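Side-chain contacts in universal stress protein (Pseudomonas aeruginosa UCBPP-PA14, PDB 7MQ5), which is of unknown function but, as a putative universal stress protein, may take part in the bacterial response to stress: residues I10-E15 against K25-I30; Q58-R61 against S66-T69. All coordinates share one frame; numbering follows the deposited sequence. Where two conformers were deposited one is given.

Interaction 1. Residues I10-E15 against K25-I30; sequences ILVVIE and KRAQLI
The backbone N-H of I30 donates to R26 O, with N to O 3.0 Å, an ordinary turn of helix 22-34 that presents the branched side chain of I30 to I10 on strand 9-13. The meeting is purely methyl to methyl: I10 CD1 lies 3.9 Å from I30 CG2, the two side chains meeting at a slant. I10 reaches this far because its longer branch is stretched out, CD1 anti to CA (chi2 172°), whereas I30 offers its short branch. One helical turn earlier, A27 CB sits 3.5 Å from V12 CG2, a close methyl pair. Alanine suits this place because its small side chain allows V12 CA and A27 CA to come within 6.9 Å, and valine and isoleucine suit the strand because branching at CB gives it a broad apolar surface. I94 of the neighbouring strand also touches both I10 and A27, and L40 lies against V12, so the apolar layer continues onto both neighbouring strands. No hydrogen bond crosses between the two segments. The polar backbone groups look to their own partners instead, V12 bonding to H39 in the sheet and I30 within the helix, so helix and strand adhere here through buried hydrocarbon alone.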
loop_
_atom_site.group_PDB
_atom_site.type_symbol
_atom_site.label_atom_id
_atom_site.label_comp_id
_atom_site.label_asym_id
_atom_site.label_seq_id
_atom_site.Cartn_x
_atom_site.Cartn_y
_atom_site.Cartn_z
ATOM N N ILE A 10 -8.682 -6.814 8.324
ATOM C CA ILE A 10 -7.293 -6.347 8.142
ATOM C C ILE A 10 -6.364 -7.218 8.968
ATOM O O ILE A 10 -6.626 -7.416 10.177
ATOM C CB ILE A 10 -7.185 -4.880 8.585
ATOM C CG1 ILE A 10 -8.121 -3.985 7.771
ATOM C CG2 ILE A 10 -5.741 -4.409 8.534
ATOM C CD1 ILE A 10 -8.198 -2.565 8.274
ATOM N N LEU A 11 -5.340 -7.753 8.317
ATOM C CA LEU A 11 -4.274 -8.479 9.040
ATOM C C LEU A 11 -3.252 -7.448 9.531
ATOM O O LEU A 11 -2.689 -6.703 8.698
ATOM C CB LEU A 11 -3.625 -9.503 8.113
ATOM C CG LEU A 11 -2.522 -10.342 8.754
ATOM C CD1 LEU A 11 -3.080 -11.176 9.897
ATOM C CD2 LEU A 11 -1.858 -11.224 7.707
ATOM N N VAL A 12 -3.045 -7.398 10.844
ATOM C CA VAL A 12 -2.093 -6.449 11.465
ATOM C C VAL A 12 -0.902 -7.250 11.976
ATOM O O VAL A 12 -1.081 -8.085 12.880
ATOM C CB VAL A 12 -2.753 -5.658 12.601
ATOM C CG1 VAL A 12 -1.825 -4.577 13.119
ATOM C CG2 VAL A 12 -4.096 -5.071 12.193
ATOM N N VAL A 13 0.266 -7.024 11.395
ATOM C CA VAL A 13 1.492 -7.716 11.863
ATOM C C VAL A 13 2.009 -6.967 13.091
ATOM O O VAL A 13 2.367 -5.787 12.975
ATOM C CB VAL A 13 2.531 -7.796 10.744
ATOM C CG1 VAL A 13 3.793 -8.483 11.245
ATOM C CG2 VAL A 13 1.962 -8.512 9.539
ATOM N N ILE A 14 2.034 -7.661 14.221
ATOM C CA ILE A 14 2.456 -7.103 15.535
ATOM C C ILE A 14 3.881 -7.564 15.833
ATOM O O ILE A 14 4.126 -8.774 15.831
ATOM C CB ILE A 14 1.487 -7.563 16.653
ATOM C CG1 ILE A 14 0.042 -7.116 16.401
ATOM C CG2 ILE A 14 1.987 -7.108 18.020
ATOM C CD1 ILE A 14 -0.169 -5.616 16.413
ATOM N N GLU A 15 4.779 -6.620 16.099
ATOM C CA GLU A 15 6.170 -6.946 16.494
ATOM C C GLU A 15 6.230 -7.061 18.010
ATOM O O GLU A 15 5.632 -6.260 18.729
ATOM C CB GLU A 15 7.154 -5.852 16.078
ATOM C CG GLU A 15 7.400 -5.758 14.587
ATOM C CD GLU A 15 8.359 -6.786 14.002
ATOM O OE1 GLU A 15 9.026 -7.505 14.776
ATOM O OE2 GLU A 15 8.471 -6.837 12.762
ATOM N N LYS A 25 -1.430 1.231 14.960
ATOM C CA LYS A 25 -1.987 2.615 14.943
ATOM C C LYS A 25 -2.724 2.857 13.618
ATOM O O LYS A 25 -3.848 3.403 13.644
ATOM C CB LYS A 25 -0.880 3.644 15.188
ATOM C CG LYS A 25 -0.405 3.717 16.634
ATOM C CD LYS A 25 0.705 4.713 16.867
ATOM C CE LYS A 25 0.957 4.960 18.340
ATOM N NZ LYS A 25 -0.214 5.597 18.986
ATOM N N ARG A 26 -2.120 2.497 12.487
ATOM C CA ARG A 26 -2.841 2.727 11.209
ATOM C C ARG A 26 -4.121 1.876 11.184
ATOM O O ARG A 26 -5.152 2.366 10.701
ATOM C CB ARG A 26 -2.013 2.345 9.980
ATOM C CG ARG A 26 -0.640 2.975 9.868
ATOM C CD ARG A 26 -0.568 4.433 10.190
ATOM N NE ARG A 26 0.683 4.985 9.720
ATOM C CZ ARG A 26 1.179 6.152 10.091
ATOM N NH1 ARG A 26 2.300 6.587 9.543
ATOM N NH2 ARG A 26 0.579 6.872 11.021
ATOM N N ALA A 27 -4.049 0.632 11.675
ATOM C CA ALA A 27 -5.236 -0.255 11.660
ATOM C C ALA A 27 -6.367 0.361 12.492
ATOM O O ALA A 27 -7.533 0.302 12.063
ATOM C CB ALA A 27 -4.855 -1.616 12.182
ATOM N N GLN A 28 -6.028 0.933 13.654
ATOM C CA GLN A 28 -7.063 1.564 14.519
ATOM C C GLN A 28 -7.678 2.771 13.803
ATOM O O GLN A 28 -8.890 2.986 13.913
ATOM C CB GLN A 28 -6.470 1.993 15.859
ATOM C CG GLN A 28 -6.194 0.847 16.809
ATOM C CD GLN A 28 -5.449 1.376 18.006
ATOM O OE1 GLN A 28 -4.257 1.654 17.940
ATOM N NE2 GLN A 28 -6.169 1.587 19.090
ATOM N N LEU A 29 -6.860 3.545 13.096
ATOM C CA LEU A 29 -7.416 4.733 12.408
ATOM C C LEU A 29 -8.393 4.272 11.327
ATOM O O LEU A 29 -9.523 4.781 11.273
ATOM C CB LEU A 29 -6.287 5.564 11.805
ATOM C CG LEU A 29 -6.738 6.857 11.134
ATOM C CD1 LEU A 29 -7.264 7.843 12.158
ATOM C CD2 LEU A 29 -5.603 7.481 10.340
ATOM N N ILE A 30 -7.965 3.311 10.511
ATOM C CA ILE A 30 -8.817 2.824 9.396
ATOM C C ILE A 30 -10.097 2.194 9.959
ATOM O O ILE A 30 -11.195 2.600 9.553
ATOM C CB ILE A 30 -8.022 1.835 8.527
ATOM C CG1 ILE A 30 -6.835 2.509 7.834
ATOM C CG2 ILE A 30 -8.942 1.148 7.533
ATOM C CD1 ILE A 30 -5.795 1.528 7.335
#

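Interaction 2. Residues Q58-R61 against S66-T69; sequences QELR and SVST
L60 and V67 make the closed half of this contact, where helix 50-62 lies on strand 67-72: L60 CB packs against V67 CG2 at 3.7 Å. With CG1 of V67 anti to the backbone N (chi1 -174°), CG2 is the methyl that meets L60. Both residues are buried and both also touch L40 of the adjacent strand, while L60 continues onto L24 and Q28 of helix 22-34. Leucine is long enough to span that junction between two helices, and valine is compact and well suited to a strand.

The other half is polar and wetter. R61, an exposed residue, carries its guanidinium on a chain extended from CG to NE, and R61 NH2 donates to V67 O at 2.9 Å with an N-H...O angle of 149°. The donor stands above the carbonyl plane, 43° out of it; a second, weak bond comes from R61 NE to V67 O at 3.4 Å. Water 1, at the guanidinium edge and in its plane, accepts from R61 NE and from V67 N at 3.0 Å each, so the same arginine reaches both polar groups of V67's backbone, one directly and one through solvent. Water 2 is a looser link, 2.9 Å from T69 OG1 but held only weakly by R61 NH2.

The position of the strand explains why these groups face outward. Strand 67-72 is the outermost strand at this end of the sheet, and S66 and S68 turn their backbone groups to L38 and L40 of the inner strand. V67 therefore points its own N and O to the outer edge, where arginine, rich in donors, suits the O, while the N-H is met by water 1. Helix 50-62 folding back on the strand that follows it completes a beta-alpha-beta crossover of the Rossmann-like kind found in the HUP clan, to which universal stress proteins belong.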
loop_
_atom_site.group_PDB
_atom_site.type_symbol
_atom_site.label_atom_id
_atom_site.label_comp_id
_atom_site.label_asym_id
_atom_site.label_seq_id
_atom_site.Cartn_x
_atom_site.Cartn_y
_atom_site.Cartn_z
ATOM N N GLN A 58 -8.433 -7.400 24.442
ATOM C CA GLN A 58 -9.454 -6.928 25.419
ATOM C C GLN A 58 -9.524 -5.399 25.391
ATOM O O GLN A 58 -10.637 -4.853 25.379
ATOM C CB GLN A 58 -9.115 -7.404 26.834
ATOM C CG GLN A 58 -10.085 -6.924 27.909
ATOM C CD GLN A 58 -9.624 -7.278 29.304
ATOM O OE1 GLN A 58 -8.696 -8.062 29.499
ATOM N NE2 GLN A 58 -10.275 -6.695 30.297
ATOM N N GLU A 59 -8.367 -4.738 25.369
ATOM C CA GLU A 59 -8.328 -3.255 25.388
ATOM C C GLU A 59 -8.985 -2.711 24.114
ATOM O O GLU A 59 -9.757 -1.749 24.197
ATOM C CB GLU A 59 -6.888 -2.753 25.519
ATOM C CG GLU A 59 -6.276 -2.995 26.885
ATOM C CD GLU A 59 -4.915 -2.352 27.089
ATOM O OE1 GLU A 59 -4.205 -2.755 28.037
ATOM O OE2 GLU A 59 -4.571 -1.443 26.307
ATOM N N LEU A 60 -8.697 -3.328 22.969
ATOM C CA LEU A 60 -9.263 -2.840 21.687
ATOM C C LEU A 60 -10.773 -3.112 21.646
ATOM O O LEU A 60 -11.506 -2.264 21.139
ATOM C CB LEU A 60 -8.522 -3.523 20.535
ATOM C CG LEU A 60 -7.061 -3.104 20.344
ATOM C CD1 LEU A 60 -6.316 -4.114 19.487
ATOM C CD2 LEU A 60 -6.971 -1.712 19.741
ATOM N N ARG A 61 -11.227 -4.256 22.162
ATOM C CA ARG A 61 -12.686 -4.525 22.146
ATOM C C ARG A 61 -13.409 -3.491 23.021
ATOM O O ARG A 61 -14.536 -3.094 22.667
ATOM C CB ARG A 61 -12.983 -5.949 22.612
ATOM C CG ARG A 61 -12.450 -7.026 21.684
ATOM C CD ARG A 61 -12.907 -8.409 22.112
ATOM N NE ARG A 61 -12.288 -9.440 21.292
ATOM C CZ ARG A 61 -11.399 -10.327 21.703
ATOM N NH1 ARG A 61 -11.030 -10.370 22.972
ATOM N NH2 ARG A 61 -10.894 -11.188 20.840
ATOM N N SER A 66 -13.730 -4.810 16.565
ATOM C CA SER A 66 -13.881 -6.273 16.386
ATOM C C SER A 66 -12.457 -6.821 16.220
ATOM O O SER A 66 -11.759 -6.362 15.301
ATOM C CB SER A 66 -14.742 -6.570 15.195
ATOM O OG SER A 66 -14.855 -7.968 14.967
ATOM N N VAL A 67 -12.031 -7.725 17.105
ATOM C CA VAL A 67 -10.610 -8.169 17.119
ATOM C C VAL A 67 -10.490 -9.674 17.336
ATOM O O VAL A 67 -11.212 -10.238 18.164
ATOM C CB VAL A 67 -9.837 -7.450 18.241
ATOM C CG1 VAL A 67 -8.347 -7.760 18.193
ATOM C CG2 VAL A 67 -10.078 -5.952 18.237
ATOM N N SER A 68 -9.545 -10.280 16.634
ATOM C CA SER A 68 -9.095 -11.672 16.880
ATOM C C SER A 68 -7.566 -11.628 16.877
ATOM O O SER A 68 -6.975 -10.649 16.378
ATOM C CB SER A 68 -9.649 -12.678 15.898
ATOM O OG SER A 68 -9.327 -12.342 14.563
ATOM N N THR A 69 -6.943 -12.634 17.465
ATOM C CA THR A 69 -5.468 -12.656 17.565
ATOM C C THR A 69 -4.961 -14.071 17.311
ATOM O O THR A 69 -5.707 -15.061 17.512
ATOM C CB THR A 69 -4.959 -12.206 18.948
ATOM O OG1 THR A 69 -5.323 -13.170 19.936
ATOM C CG2 THR A 69 -5.477 -10.854 19.382
HETATM O O HOH W 1 -14.043 -8.764 19.016
HETATM O O HOH W 2 -7.944 -12.816 21.126
#

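The two contacts follow one another along the chain, interaction 1 first, and their centres lie 12 Å apart on one side of the molecule's centre. They belong to successive beta-alpha-beta units, strand 9-13 to strand 37-43 and strand 37-43 to strand 67-72, which share the middle strand. L40 on that strand is common to both contacts. The two helices also meet directly, Q28 NE2 packing at 3.5 Å from L60 CD2. Helices 22-34 and 50-62 thus lie side by side on the same sheet, and the two contacts fasten this end of it from strand 9-13 to the edge strand 67-72.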